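Long-range contacts in glycosyltransferase (Rickettsia africae, PDB 7MI0), which probably transfers a sugar from an activated donor to an acceptor and has the two-domain GT-B fold: residues 24-29 with 105-110; 206-211 with 243-248; 223-228 with 294-299; 234-239 with 344-349; 313-318 with 363-368. All coordinates share one frame; numbering follows the deposited sequence.

How the interactions relate
Interaction 1 lies in the N-terminal domain, its centre about 28 Å or more from those of the other four, which belong to the C-terminal domain. It is buried and carried by ladder hydrogen bonds between parallel strands. Interactions 2, 3 and 5 are partly buried: interaction 2 packs a loop on a strand through aromatic and aliphatic groups, interaction 3 joins two loops largely through backbone, and interaction 5 adds to leucine packing a salt bridge with weak hydrogen bonds at the partly exposed rim. Interaction 4 is buried and apolar. Interactions 3 and 4 use the two ends of helix 227-235, and interactions 4 and 5 meet where Leu-345 and Ile-349 pack on Ile-317.

Interaction 1: residues 24-29 with 105-110; sequences LQVVPA and VHTRSR
Backbone hydrogen bonds join strands 24-26 and 105-107, which run parallel, 22° apart. His-106 uses both its backbone N-H and its C=O: its N donates to Leu-24 O (2.8 Å), nearly along the C=O axis, while its O takes the N-H of Val-26 (2.9 Å), which lies in the carbonyl plane. A weak third bond runs from Arg-108 N to Val-26 O (3.4 Å). Apolar contact fills the face bearing Leu-24, Val-26 and Val-105. Leu-24 CD2 lies alongside Val-105 CG2 at 4.1 Å, and Val-26 CG2 crosses obliquely to Val-105 CG1 at 4.0 Å; beyond the strands, Pro-28 CG rests on Ser-109 CA. On the polar face, Gln-25 OE1 comes to the edge of the Arg-108 guanidinium, 2.4 Å from NH1, with amide and guanidinium planes 55° apart, while Arg-108 NE bonds to His-132. The imidazole of His-106 is gripped at both nitrogens, ND1 by Tyr-389 OH and NE2 by Thr-130 OG1. Strands 22-26 and 104-107 adjoin in the middle of the seven-stranded parallel sheet of the Rossmann-like N-terminal domain, to which the C-terminal helix bearing Tyr-389 returns, as in GT-B enzymes.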
# COMPACT_ATOMS: atom_id res chain seq x y z
N LEU A 24 14.52 15.63 2.34
CA LEU A 24 13.57 15.93 3.39
C LEU A 24 12.19 15.45 2.94
O LEU A 24 11.67 15.92 1.93
CB LEU A 24 13.56 17.43 3.69
CG LEU A 24 12.48 18.04 4.60
CD1 LEU A 24 12.45 17.36 5.94
CD2 LEU A 24 12.74 19.53 4.78
N GLN A 25 11.63 14.49 3.67
CA GLN A 25 10.29 13.98 3.39
C GLN A 25 9.30 14.57 4.39
O GLN A 25 9.58 14.65 5.59
CB GLN A 25 10.24 12.45 3.46
CG GLN A 25 11.21 11.74 2.53
CD GLN A 25 10.89 10.26 2.39
OE1 GLN A 25 9.92 9.89 1.72
NE2 GLN A 25 11.69 9.41 3.02
N VAL A 26 8.13 14.97 3.89
CA VAL A 26 7.08 15.56 4.71
C VAL A 26 5.90 14.60 4.70
O VAL A 26 5.35 14.30 3.64
CB VAL A 26 6.68 16.95 4.20
CG1 VAL A 26 5.82 17.67 5.22
CG2 VAL A 26 7.91 17.77 3.85
N VAL A 27 5.51 14.12 5.87
CA VAL A 27 4.45 13.13 6.03
C VAL A 27 3.26 13.80 6.71
O VAL A 27 3.44 14.48 7.72
CB VAL A 27 4.91 11.92 6.85
CG1 VAL A 27 3.80 10.88 6.91
CG2 VAL A 27 6.16 11.34 6.25
N PRO A 28 2.03 13.63 6.19
CA PRO A 28 0.87 14.25 6.84
C PRO A 28 0.17 13.33 7.84
O PRO A 28 0.62 12.20 8.09
CB PRO A 28 -0.05 14.57 5.66
CG PRO A 28 0.22 13.44 4.70
CD PRO A 28 1.68 13.06 4.88
N ALA A 29 -0.92 13.82 8.43
CA ALA A 29 -1.69 13.00 9.36
C ALA A 29 -2.45 11.90 8.65
O ALA A 29 -2.60 10.80 9.19
CB ALA A 29 -2.64 13.89 10.16
N VAL A 105 12.82 18.53 -1.39
CA VAL A 105 11.73 18.33 -0.45
C VAL A 105 10.69 17.45 -1.13
O VAL A 105 10.20 17.77 -2.22
CB VAL A 105 11.12 19.67 -0.00
CG1 VAL A 105 9.86 19.40 0.81
CG2 VAL A 105 12.12 20.46 0.80
N HIS A 106 10.35 16.34 -0.47
CA HIS A 106 9.52 15.28 -1.03
C HIS A 106 8.23 15.22 -0.21
O HIS A 106 8.25 14.81 0.96
CB HIS A 106 10.29 13.96 -0.99
CG HIS A 106 9.64 12.84 -1.74
ND1 HIS A 106 10.28 11.64 -1.96
CD2 HIS A 106 8.42 12.73 -2.32
CE1 HIS A 106 9.48 10.83 -2.64
NE2 HIS A 106 8.35 11.47 -2.87
N THR A 107 7.12 15.63 -0.81
CA THR A 107 5.84 15.69 -0.12
C THR A 107 4.93 14.55 -0.55
O THR A 107 4.83 14.24 -1.75
CB THR A 107 5.13 17.03 -0.36
OG1 THR A 107 4.61 17.07 -1.70
CG2 THR A 107 6.09 18.17 -0.20
N ARG A 108 4.27 13.93 0.42
CA ARG A 108 3.32 12.85 0.19
C ARG A 108 1.97 13.20 0.79
O ARG A 108 1.29 12.34 1.37
CB ARG A 108 3.86 11.54 0.75
CG ARG A 108 5.38 11.51 0.92
CD ARG A 108 5.88 10.14 1.36
NE ARG A 108 5.96 9.22 0.23
CZ ARG A 108 7.07 8.59 -0.15
NH1 ARG A 108 8.20 8.71 0.53
NH2 ARG A 108 7.04 7.82 -1.23
N SER A 109 1.57 14.46 0.66
CA SER A 109 0.35 15.02 1.25
C SER A 109 -0.84 14.86 0.30
O SER A 109 -0.69 14.74 -0.91
CB SER A 109 0.56 16.49 1.58
OG SER A 109 1.69 16.67 2.42
N ARG A 110 -2.04 14.85 0.89
CA ARG A 110 -3.25 14.66 0.09
C ARG A 110 -3.54 15.90 -0.75
O ARG A 110 -3.60 15.82 -1.99
CB ARG A 110 -4.44 14.34 1.01

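Interaction 2: residues 206-211 with 243-248; sequences YDVPSN and YCLMVG
Tyr-243 presents one face of its ring to the pyrrolidine of Pro-209, whose CD sits over it as a CH-pi contact, 3.6 Å from the ring centroid and 22° off the normal. The two residues belong to the Rossmann-like C-terminal domain: strand 243-247 is next to the edge strand of its six-stranded parallel sheet, and residues 206-211 form the loop by which the chain leaves helix 196-205 and heads back into strand 214-218. The touching parts run almost oppositely, 169° apart. Along the strand the side chains alternate, so that Tyr-243, Leu-245 and Val-247 meet the loop in turn while Cys-244 and Met-246 point to helix 227-235 on the other face of the sheet. Val-208 drives its CG2 branch between the first two, reaching Tyr-243 CE2 at 3.9 Å and Leu-245 CD1 at 4.1 Å. Tyr-206 lies across Leu-245 and Val-247 at about a right angle; its CB and CD2 touch Leu-245 CD2, and CE2 meets Val-247 CG1 at 3.9 Å. The Tyr-206 ring is also packed edge-to-face with Phe-276 of the neighbouring edge strand and touches Leu-285. With CG anti to its backbone N (chi1 -173°), Tyr-243 extends toward the point where the chain leaves helical geometry after helix 196-205. There its OH comes within 3.1 Å of Tyr-206 O, a carbonyl lying near the ring plane, while Gln-274 OE1 is a second, weaker candidate for its single proton.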
# COMPACT_ATOMS: atom_id res chain seq x y z
N TYR A 206 -4.82 -19.63 15.72
CA TYR A 206 -5.98 -19.21 14.95
C TYR A 206 -6.99 -20.33 14.75
O TYR A 206 -7.82 -20.24 13.84
CB TYR A 206 -5.53 -18.64 13.60
CG TYR A 206 -4.89 -17.27 13.71
CD1 TYR A 206 -3.55 -17.14 14.04
CD2 TYR A 206 -5.64 -16.12 13.49
CE1 TYR A 206 -2.97 -15.89 14.15
CE2 TYR A 206 -5.06 -14.87 13.60
CZ TYR A 206 -3.72 -14.76 13.93
OH TYR A 206 -3.14 -13.51 14.03
N ASP A 207 -6.93 -21.38 15.57
CA ASP A 207 -7.92 -22.45 15.57
C ASP A 207 -8.11 -23.03 14.18
O ASP A 207 -9.24 -23.26 13.72
CB ASP A 207 -9.26 -21.95 16.14
CG ASP A 207 -9.10 -21.29 17.50
OD1 ASP A 207 -8.45 -21.88 18.38
OD2 ASP A 207 -9.63 -20.17 17.68
N VAL A 208 -7.00 -23.28 13.49
CA VAL A 208 -7.03 -23.71 12.09
C VAL A 208 -7.21 -25.22 12.01
O VAL A 208 -6.43 -25.97 12.59
CB VAL A 208 -5.75 -23.26 11.36
CG1 VAL A 208 -5.60 -24.01 10.05
CG2 VAL A 208 -5.77 -21.75 11.13
N PRO A 209 -8.24 -25.69 11.31
CA PRO A 209 -8.41 -27.14 11.11
C PRO A 209 -7.33 -27.71 10.20
O PRO A 209 -6.63 -26.99 9.48
CB PRO A 209 -9.79 -27.25 10.46
CG PRO A 209 -10.49 -25.97 10.79
CD PRO A 209 -9.41 -24.94 10.82
N SER A 210 -7.22 -29.04 10.23
CA SER A 210 -6.08 -29.72 9.62
C SER A 210 -6.22 -29.85 8.10
O SER A 210 -5.49 -29.21 7.34
CB SER A 210 -5.88 -31.09 10.27
OG SER A 210 -7.04 -31.89 10.15
N ASN A 211 -7.14 -30.70 7.65
CA ASN A 211 -7.16 -31.14 6.25
C ASN A 211 -8.17 -30.36 5.42
O ASN A 211 -9.00 -30.94 4.73
CB ASN A 211 -7.43 -32.64 6.18
N TYR A 243 -11.80 -23.15 5.54
CA TYR A 243 -11.70 -22.33 6.75
C TYR A 243 -11.17 -20.96 6.35
O TYR A 243 -10.05 -20.85 5.86
CB TYR A 243 -10.80 -22.99 7.79
CG TYR A 243 -10.78 -22.27 9.11
CD1 TYR A 243 -11.94 -22.15 9.88
CD2 TYR A 243 -9.61 -21.71 9.61
CE1 TYR A 243 -11.93 -21.49 11.09
CE2 TYR A 243 -9.59 -21.05 10.83
CZ TYR A 243 -10.75 -20.94 11.57
OH TYR A 243 -10.74 -20.29 12.78
N CYS A 244 -11.98 -19.92 6.57
CA CYS A 244 -11.65 -18.57 6.14
C CYS A 244 -11.26 -17.71 7.33
O CYS A 244 -12.00 -17.64 8.32
CB CYS A 244 -12.82 -17.93 5.41
SG CYS A 244 -12.43 -16.27 4.86
N LEU A 245 -10.12 -17.04 7.22
CA LEU A 245 -9.61 -16.14 8.25
C LEU A 245 -9.69 -14.70 7.76
O LEU A 245 -9.13 -14.37 6.71
CB LEU A 245 -8.16 -16.49 8.61
CG LEU A 245 -7.91 -17.78 9.37
CD1 LEU A 245 -6.45 -18.16 9.27
CD2 LEU A 245 -8.32 -17.62 10.83
N MET A 246 -10.37 -13.86 8.54
CA MET A 246 -10.43 -12.42 8.28
C MET A 246 -9.58 -11.72 9.33
O MET A 246 -9.99 -11.60 10.49
CB MET A 246 -11.88 -11.93 8.33
CG MET A 246 -12.71 -12.35 7.14
SD MET A 246 -14.47 -12.15 7.45
CE MET A 246 -15.10 -12.35 5.79
N VAL A 247 -8.40 -11.25 8.93
CA VAL A 247 -7.46 -10.62 9.85
C VAL A 247 -7.24 -9.18 9.41
O VAL A 247 -6.97 -8.91 8.23
CB VAL A 247 -6.13 -11.40 9.93
CG1 VAL A 247 -6.37 -12.77 10.55
CG2 VAL A 247 -5.50 -11.54 8.56
N GLY A 248 -7.35 -8.27 10.36
CA GLY A 248 -7.24 -6.85 10.10
C GLY A 248 -7.83 -6.07 11.26
O GLY A 248 -8.48 -6.62 12.15

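Interaction 3: residues 223-228 with 294-299; sequences SWKGHL and SASIEP
The backbone of the short 3-10 turn 223-225 and of Gly-226 runs against the loop that leaves strand 291-294, with CA atoms as close as 4.1 Å between Lys-225 and Ser-296. One hydrogen bond joins them: Ile-297 N donates to Trp-224 O at 3.0 Å, from 29° above the carbonyl plane. The same oxygen also meets the CA of Ser-296, and Gly-226, whose positive phi (98°) glycine adopts easily, sets its CA 3.3 Å from Ala-295 O in a C-H...O contact. Trp-224 loses more surface to the other segment than any other residue here (99 Å²). Its CB packs on the extended chain of Glu-298, 3.9 Å from CD. With CG in the crowded position between backbone N and carbonyl carbon (chi1 57°), the indole brings CE3 toward Glu-298 O. Lys-225, bent at chi2, passes CD by Ser-296 OG and over the rim of the indole face; its NZ then forms a salt bridge with Glu-300 OE2. Ser-296 OG bonds weakly to Glu-300 OE1, so Glu-300 draws both side chains together. The sequence matches the R-x4-K and E-x7-E signatures of GT4 enzymes, Lys-225 being the lysine of the first and Glu-300 the first glutamate of the second. In relatives these residues face the nucleotide-sugar donor, so Lys-225 and Glu-300 probably lie at that site. Gly-226 is the N-cap of helix 227-235, and Ser-296 O bonds to Thr-319 OG1, so the contact ties that helix start to the C-terminal ends of two neighbouring strands.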
# COMPACT_ATOMS: atom_id res chain seq x y z
N SER A 223 -16.26 -1.19 5.42
CA SER A 223 -17.35 -1.65 4.57
C SER A 223 -16.90 -1.87 3.14
O SER A 223 -17.25 -2.89 2.52
CB SER A 223 -18.52 -0.67 4.62
OG SER A 223 -18.14 0.61 4.14
N TRP A 224 -16.13 -0.95 2.58
CA TRP A 224 -15.76 -1.04 1.17
C TRP A 224 -14.70 -2.09 0.89
O TRP A 224 -14.31 -2.26 -0.27
CB TRP A 224 -15.29 0.33 0.67
CG TRP A 224 -14.14 0.91 1.44
CD1 TRP A 224 -14.21 1.66 2.58
CD2 TRP A 224 -12.75 0.79 1.11
NE1 TRP A 224 -12.94 2.01 2.98
CE2 TRP A 224 -12.03 1.49 2.10
CE3 TRP A 224 -12.05 0.16 0.08
CZ2 TRP A 224 -10.64 1.58 2.08
CZ3 TRP A 224 -10.66 0.25 0.07
CH2 TRP A 224 -9.97 0.95 1.06
N LYS A 225 -14.23 -2.82 1.91
CA LYS A 225 -13.26 -3.88 1.68
C LYS A 225 -13.88 -5.14 1.09
O LYS A 225 -13.16 -5.95 0.50
CB LYS A 225 -12.53 -4.24 2.98
CG LYS A 225 -11.37 -3.32 3.32
CD LYS A 225 -10.29 -3.33 2.26
CE LYS A 225 -9.12 -2.47 2.69
NZ LYS A 225 -8.06 -2.40 1.65
N GLY A 226 -15.19 -5.33 1.24
CA GLY A 226 -15.88 -6.44 0.61
C GLY A 226 -16.13 -7.66 1.48
O GLY A 226 -16.51 -8.71 0.95
N HIS A 227 -15.95 -7.55 2.80
CA HIS A 227 -16.20 -8.68 3.69
C HIS A 227 -17.58 -9.27 3.47
O HIS A 227 -17.74 -10.49 3.39
CB HIS A 227 -16.03 -8.25 5.15
CG HIS A 227 -14.61 -7.93 5.52
ND1 HIS A 227 -14.00 -6.74 5.17
CD2 HIS A 227 -13.69 -8.65 6.20
CE1 HIS A 227 -12.76 -6.74 5.63
NE2 HIS A 227 -12.55 -7.88 6.26
N LEU A 228 -18.60 -8.41 3.36
CA LEU A 228 -19.97 -8.90 3.18
C LEU A 228 -20.10 -9.72 1.89
O LEU A 228 -20.80 -10.74 1.87
CB LEU A 228 -20.95 -7.73 3.18
CG LEU A 228 -21.02 -6.90 4.46
CD1 LEU A 228 -21.92 -5.69 4.27
CD2 LEU A 228 -21.49 -7.76 5.62
N SER A 294 -8.66 -10.30 -2.00
CA SER A 294 -8.99 -8.89 -1.96
C SER A 294 -10.32 -8.72 -2.66
O SER A 294 -10.45 -9.03 -3.85
CB SER A 294 -7.93 -8.03 -2.64
OG SER A 294 -8.48 -6.77 -3.01
N ALA A 295 -11.32 -8.24 -1.92
CA ALA A 295 -12.68 -8.18 -2.42
C ALA A 295 -13.23 -6.76 -2.40
O ALA A 295 -14.44 -6.56 -2.31
CB ALA A 295 -13.59 -9.11 -1.62
N SER A 296 -12.35 -5.76 -2.48
CA SER A 296 -12.77 -4.37 -2.33
C SER A 296 -13.74 -3.99 -3.43
O SER A 296 -13.53 -4.31 -4.61
CB SER A 296 -11.55 -3.45 -2.36
OG SER A 296 -10.56 -3.87 -1.44
N ILE A 297 -14.83 -3.32 -3.05
CA ILE A 297 -15.84 -2.89 -4.00
C ILE A 297 -15.70 -1.42 -4.37
O ILE A 297 -16.44 -0.93 -5.23
CB ILE A 297 -17.25 -3.17 -3.47
CG1 ILE A 297 -17.49 -2.42 -2.16
CG2 ILE A 297 -17.43 -4.66 -3.25
CD1 ILE A 297 -18.79 -2.78 -1.49
N GLU A 298 -14.77 -0.70 -3.73
CA GLU A 298 -14.36 0.63 -4.13
C GLU A 298 -12.87 0.62 -4.44
O GLU A 298 -12.10 -0.09 -3.76
CB GLU A 298 -14.67 1.66 -3.03
CG GLU A 298 -16.17 1.94 -2.88
CD GLU A 298 -16.50 3.03 -1.87
OE1 GLU A 298 -15.67 3.94 -1.65
OE2 GLU A 298 -17.60 2.98 -1.28
N PRO A 299 -12.42 1.35 -5.45
CA PRO A 299 -11.07 1.14 -5.97
C PRO A 299 -10.00 1.51 -4.96
O PRO A 299 -10.17 2.40 -4.12
CB PRO A 299 -11.01 2.07 -7.19
CG PRO A 299 -12.01 3.14 -6.89
CD PRO A 299 -13.12 2.47 -6.13

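Interaction 4: residues 234-239 with 344-349; sequences LSKLKH and ALAQKI
Two helices of the Rossmann-like C-terminal domain lie side by side on one face of its parallel sheet, and this contact is where the end of helix 227-235 meets the first half of helix 342-355. A type I turn from Ser-235 to Lys-238 follows, bringing Leu-237 round to face the second helix. Leu-237 holds CG anti to its carbonyl carbon (chi1 -50°) and sets its isobutyl fork over the helix flank: CD1 reaches Ala-346 O at 3.4 Å and Ile-349 CG2 at 3.8 Å, CD2 lies 3.6 Å from the same carbonyl oxygen, and CG faces Ala-346 CB. That methyl is met on another side by the aliphatic part of Lys-236, with CB at 4.0 Å, before the lysine bends at chi4 and leads its amine away. Leu-234 has its CA-CB bond turned from the second helix, yet its CD2 branch comes back to Ile-349 CD1 at 3.9 Å, the two side chains crossing at about a right angle. Ala-346 also touches Ala-233, and Ile-349 reaches down to Leu-230 and to Ile-317 of the sheet. All contacts between the segments are apolar carbons or carbon against the Ala-346 carbonyl, so the helix end and the turn after it are held to helix 342-355 by apolar packing, without directional bonds, with the charge of Lys-236 kept at the exposed margin.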
# COMPACT_ATOMS: atom_id res chain seq x y z
N LEU A 234 -18.95 -17.26 0.23
CA LEU A 234 -18.64 -18.50 0.93
C LEU A 234 -19.89 -19.24 1.39
O LEU A 234 -19.81 -20.45 1.65
CB LEU A 234 -17.74 -18.21 2.13
CG LEU A 234 -16.35 -17.69 1.75
CD1 LEU A 234 -15.55 -17.38 3.00
CD2 LEU A 234 -15.64 -18.70 0.86
N SER A 235 -21.03 -18.55 1.51
CA SER A 235 -22.27 -19.24 1.81
C SER A 235 -22.72 -20.09 0.62
O SER A 235 -23.26 -21.19 0.80
CB SER A 235 -23.36 -18.24 2.19
OG SER A 235 -23.72 -17.44 1.07
N LYS A 236 -22.50 -19.59 -0.60
CA LYS A 236 -22.79 -20.37 -1.80
C LYS A 236 -21.90 -21.60 -1.93
O LYS A 236 -22.15 -22.44 -2.80
CB LYS A 236 -22.63 -19.49 -3.05
CG LYS A 236 -23.65 -18.37 -3.19
CD LYS A 236 -23.16 -17.32 -4.18
CE LYS A 236 -24.27 -16.37 -4.60
NZ LYS A 236 -25.30 -17.06 -5.42
N LEU A 237 -20.87 -21.72 -1.09
CA LEU A 237 -19.98 -22.87 -1.08
C LEU A 237 -20.04 -23.60 0.26
O LEU A 237 -19.04 -24.18 0.70
CB LEU A 237 -18.55 -22.46 -1.41
CG LEU A 237 -18.31 -21.57 -2.64
CD1 LEU A 237 -16.87 -21.11 -2.67
CD2 LEU A 237 -18.65 -22.31 -3.93
N LYS A 238 -21.20 -23.57 0.92
CA LYS A 238 -21.35 -24.24 2.21
C LYS A 238 -21.11 -25.74 2.12
O LYS A 238 -20.89 -26.39 3.16
CB LYS A 238 -22.74 -23.96 2.79
N HIS A 239 -21.16 -26.31 0.92
CA HIS A 239 -20.89 -27.73 0.74
C HIS A 239 -19.40 -28.04 0.77
O HIS A 239 -19.01 -29.11 1.25
CB HIS A 239 -21.51 -28.23 -0.57
CG HIS A 239 -21.14 -27.42 -1.77
ND1 HIS A 239 -21.80 -26.27 -2.13
CD2 HIS A 239 -20.17 -27.60 -2.70
CE1 HIS A 239 -21.25 -25.77 -3.22
NE2 HIS A 239 -20.26 -26.56 -3.59
N ALA A 344 -19.69 -14.60 -8.90
CA ALA A 344 -18.41 -14.60 -9.60
C ALA A 344 -17.26 -14.91 -8.65
O ALA A 344 -16.33 -15.63 -9.01
CB ALA A 344 -18.18 -13.26 -10.30
N LEU A 345 -17.32 -14.37 -7.44
CA LEU A 345 -16.29 -14.66 -6.45
C LEU A 345 -16.40 -16.11 -5.97
O LEU A 345 -15.38 -16.80 -5.82
CB LEU A 345 -16.41 -13.69 -5.28
CG LEU A 345 -15.37 -13.78 -4.16
CD1 LEU A 345 -13.97 -13.73 -4.73
CD2 LEU A 345 -15.57 -12.66 -3.15
N ALA A 346 -17.62 -16.59 -5.73
CA ALA A 346 -17.79 -17.95 -5.23
C ALA A 346 -17.32 -18.97 -6.25
O ALA A 346 -16.75 -20.00 -5.89
CB ALA A 346 -19.26 -18.19 -4.87
N GLN A 347 -17.55 -18.70 -7.54
CA GLN A 347 -17.09 -19.62 -8.57
C GLN A 347 -15.57 -19.63 -8.68
O GLN A 347 -14.96 -20.70 -8.85
CB GLN A 347 -17.73 -19.26 -9.91
CG GLN A 347 -19.19 -19.63 -9.99
CD GLN A 347 -19.42 -21.11 -9.72
OE1 GLN A 347 -19.80 -21.50 -8.61
NE2 GLN A 347 -19.20 -21.94 -10.73
N LYS A 348 -14.92 -18.46 -8.58
CA LYS A 348 -13.46 -18.42 -8.64
C LYS A 348 -12.84 -19.14 -7.45
O LYS A 348 -11.84 -19.85 -7.61
CB LYS A 348 -12.97 -16.98 -8.71
CG LYS A 348 -13.07 -16.34 -10.09
CD LYS A 348 -11.85 -16.64 -10.96
CE LYS A 348 -12.06 -16.09 -12.37
NZ LYS A 348 -10.78 -15.95 -13.11
N ILE A 349 -13.41 -18.96 -6.26
CA ILE A 349 -12.91 -19.69 -5.09
C ILE A 349 -13.10 -21.19 -5.29
O ILE A 349 -12.22 -21.99 -4.95
CB ILE A 349 -13.61 -19.19 -3.81
CG1 ILE A 349 -13.30 -17.72 -3.57
CG2 ILE A 349 -13.19 -20.01 -2.61
CD1 ILE A 349 -13.97 -17.15 -2.35

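Interaction 5: residues 313-318 with 363-368; sequences KKLVIA and KIQEAA
Gln-365 lies against the backbone of Lys-313 and Lys-314. The helix backbone places its CB 3.3 Å from Lys-313 O, and the extended chain lays CG (3.2 Å from Lys-313 O) and the amide along that carbonyl. At its far end NE2 approaches Leu-315 CG at 3.8 Å. Leu-315 fills the next place with its CD2 branch, which touches Gln-365 CG and, crossing at about a right angle, Ile-364 CG2 at 3.9 Å. On the outer side the extended chain of Lys-313 runs past Gln-365 O to Glu-366, which folds back at chi2 (-62°); NZ forms a salt bridge whose hydrogen bonds to Glu-366 OE1 (3.3 Å) and OE2 (3.4 Å) are both weak. This is the packing of helix 359-375 against the start of strand 315-319 in the six-stranded parallel sheet of the Rossmann-like C-terminal domain. Lys-313 takes a left-handed backbone conformation (phi 63°) where the chain, coming from helix 304-311, turns into the strand. Ala-368 sets its CB 4.3 Å from Lys-314 O and also touches Gln-310 of that helix. Farther out, Leu-315 is backed by Cys-352 and Leu-356, its backbone bonds to Ile-292 of the adjoining strand, and Lys-314 NZ points elsewhere, to Ser-289 O.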
# COMPACT_ATOMS: atom_id res chain seq x y z
N LYS A 313 3.80 -17.03 -2.85
CA LYS A 313 3.52 -18.18 -3.72
C LYS A 313 2.12 -18.75 -3.47
O LYS A 313 1.92 -19.96 -3.38
CB LYS A 313 4.58 -19.29 -3.56
CG LYS A 313 5.97 -18.93 -4.08
CD LYS A 313 6.96 -20.07 -3.84
CE LYS A 313 8.24 -19.89 -4.66
NZ LYS A 313 9.22 -21.00 -4.47
N LYS A 314 1.13 -17.86 -3.39
CA LYS A 314 -0.25 -18.24 -3.12
C LYS A 314 -1.13 -18.02 -4.35
O LYS A 314 -0.77 -17.29 -5.28
CB LYS A 314 -0.80 -17.44 -1.93
CG LYS A 314 0.00 -17.61 -0.66
CD LYS A 314 0.10 -19.08 -0.28
CE LYS A 314 1.15 -19.29 0.79
NZ LYS A 314 1.13 -20.67 1.35
N LEU A 315 -2.29 -18.67 -4.35
CA LEU A 315 -3.32 -18.36 -5.32
C LEU A 315 -4.05 -17.11 -4.86
O LEU A 315 -4.61 -17.09 -3.76
CB LEU A 315 -4.28 -19.53 -5.49
CG LEU A 315 -3.70 -20.80 -6.12
CD1 LEU A 315 -4.80 -21.82 -6.37
CD2 LEU A 315 -2.94 -20.48 -7.42
N VAL A 316 -4.05 -16.08 -5.70
CA VAL A 316 -4.54 -14.75 -5.33
C VAL A 316 -5.77 -14.42 -6.16
O VAL A 316 -5.76 -14.57 -7.39
CB VAL A 316 -3.44 -13.68 -5.52
CG1 VAL A 316 -4.07 -12.30 -5.57
CG2 VAL A 316 -2.41 -13.77 -4.40
N ILE A 317 -6.81 -13.95 -5.48
CA ILE A 317 -8.06 -13.55 -6.11
C ILE A 317 -8.35 -12.11 -5.70
O ILE A 317 -8.51 -11.82 -4.50
CB ILE A 317 -9.22 -14.47 -5.71
CG1 ILE A 317 -8.92 -15.91 -6.12
CG2 ILE A 317 -10.52 -14.01 -6.31
CD1 ILE A 317 -10.05 -16.87 -5.78
N ALA A 318 -8.40 -11.20 -6.68
CA ALA A 318 -8.61 -9.78 -6.41
C ALA A 318 -9.71 -9.21 -7.29
O ALA A 318 -9.90 -9.65 -8.43
CB ALA A 318 -7.33 -8.97 -6.62
N LYS A 363 2.37 -23.98 -10.93
CA LYS A 363 2.86 -23.08 -11.98
C LYS A 363 2.49 -21.64 -11.67
O LYS A 363 3.34 -20.74 -11.70
CB LYS A 363 2.30 -23.50 -13.34
CG LYS A 363 2.97 -22.77 -14.49
CD LYS A 363 2.27 -22.99 -15.83
CE LYS A 363 3.04 -22.25 -16.93
NZ LYS A 363 2.28 -22.20 -18.21
N ILE A 364 1.21 -21.39 -11.38
CA ILE A 364 0.74 -20.05 -11.07
C ILE A 364 1.40 -19.53 -9.80
O ILE A 364 1.79 -18.36 -9.72
CB ILE A 364 -0.79 -20.04 -10.94
CG1 ILE A 364 -1.43 -20.47 -12.27
CG2 ILE A 364 -1.27 -18.67 -10.48
CD1 ILE A 364 -2.93 -20.49 -12.23
N GLN A 365 1.53 -20.39 -8.78
CA GLN A 365 2.14 -19.95 -7.53
C GLN A 365 3.60 -19.56 -7.74
O GLN A 365 4.05 -18.51 -7.25
CB GLN A 365 2.02 -21.05 -6.48
CG GLN A 365 0.60 -21.24 -6.01
CD GLN A 365 0.41 -22.50 -5.20
OE1 GLN A 365 1.31 -23.34 -5.11
NE2 GLN A 365 -0.77 -22.64 -4.62
N GLU A 366 4.36 -20.39 -8.47
CA GLU A 366 5.73 -20.03 -8.80
C GLU A 366 5.78 -18.74 -9.61
O GLU A 366 6.57 -17.84 -9.32
CB GLU A 366 6.40 -21.17 -9.57
CG GLU A 366 6.61 -22.45 -8.77
CD GLU A 366 7.52 -22.25 -7.58
OE1 GLU A 366 8.44 -21.41 -7.66
OE2 GLU A 366 7.32 -22.95 -6.56
N ALA A 367 4.93 -18.64 -10.64
CA ALA A 367 4.91 -17.45 -11.48
C ALA A 367 4.58 -16.20 -10.68
O ALA A 367 5.02 -15.10 -11.03
CB ALA A 367 3.92 -17.63 -12.62
N ALA A 368 3.80 -16.35 -9.61
CA ALA A 368 3.36 -15.20 -8.83
C ALA A 368 4.53 -14.57 -8.08
O ALA A 368 4.71 -13.35 -8.11
CB ALA A 368 2.24 -15.60 -7.87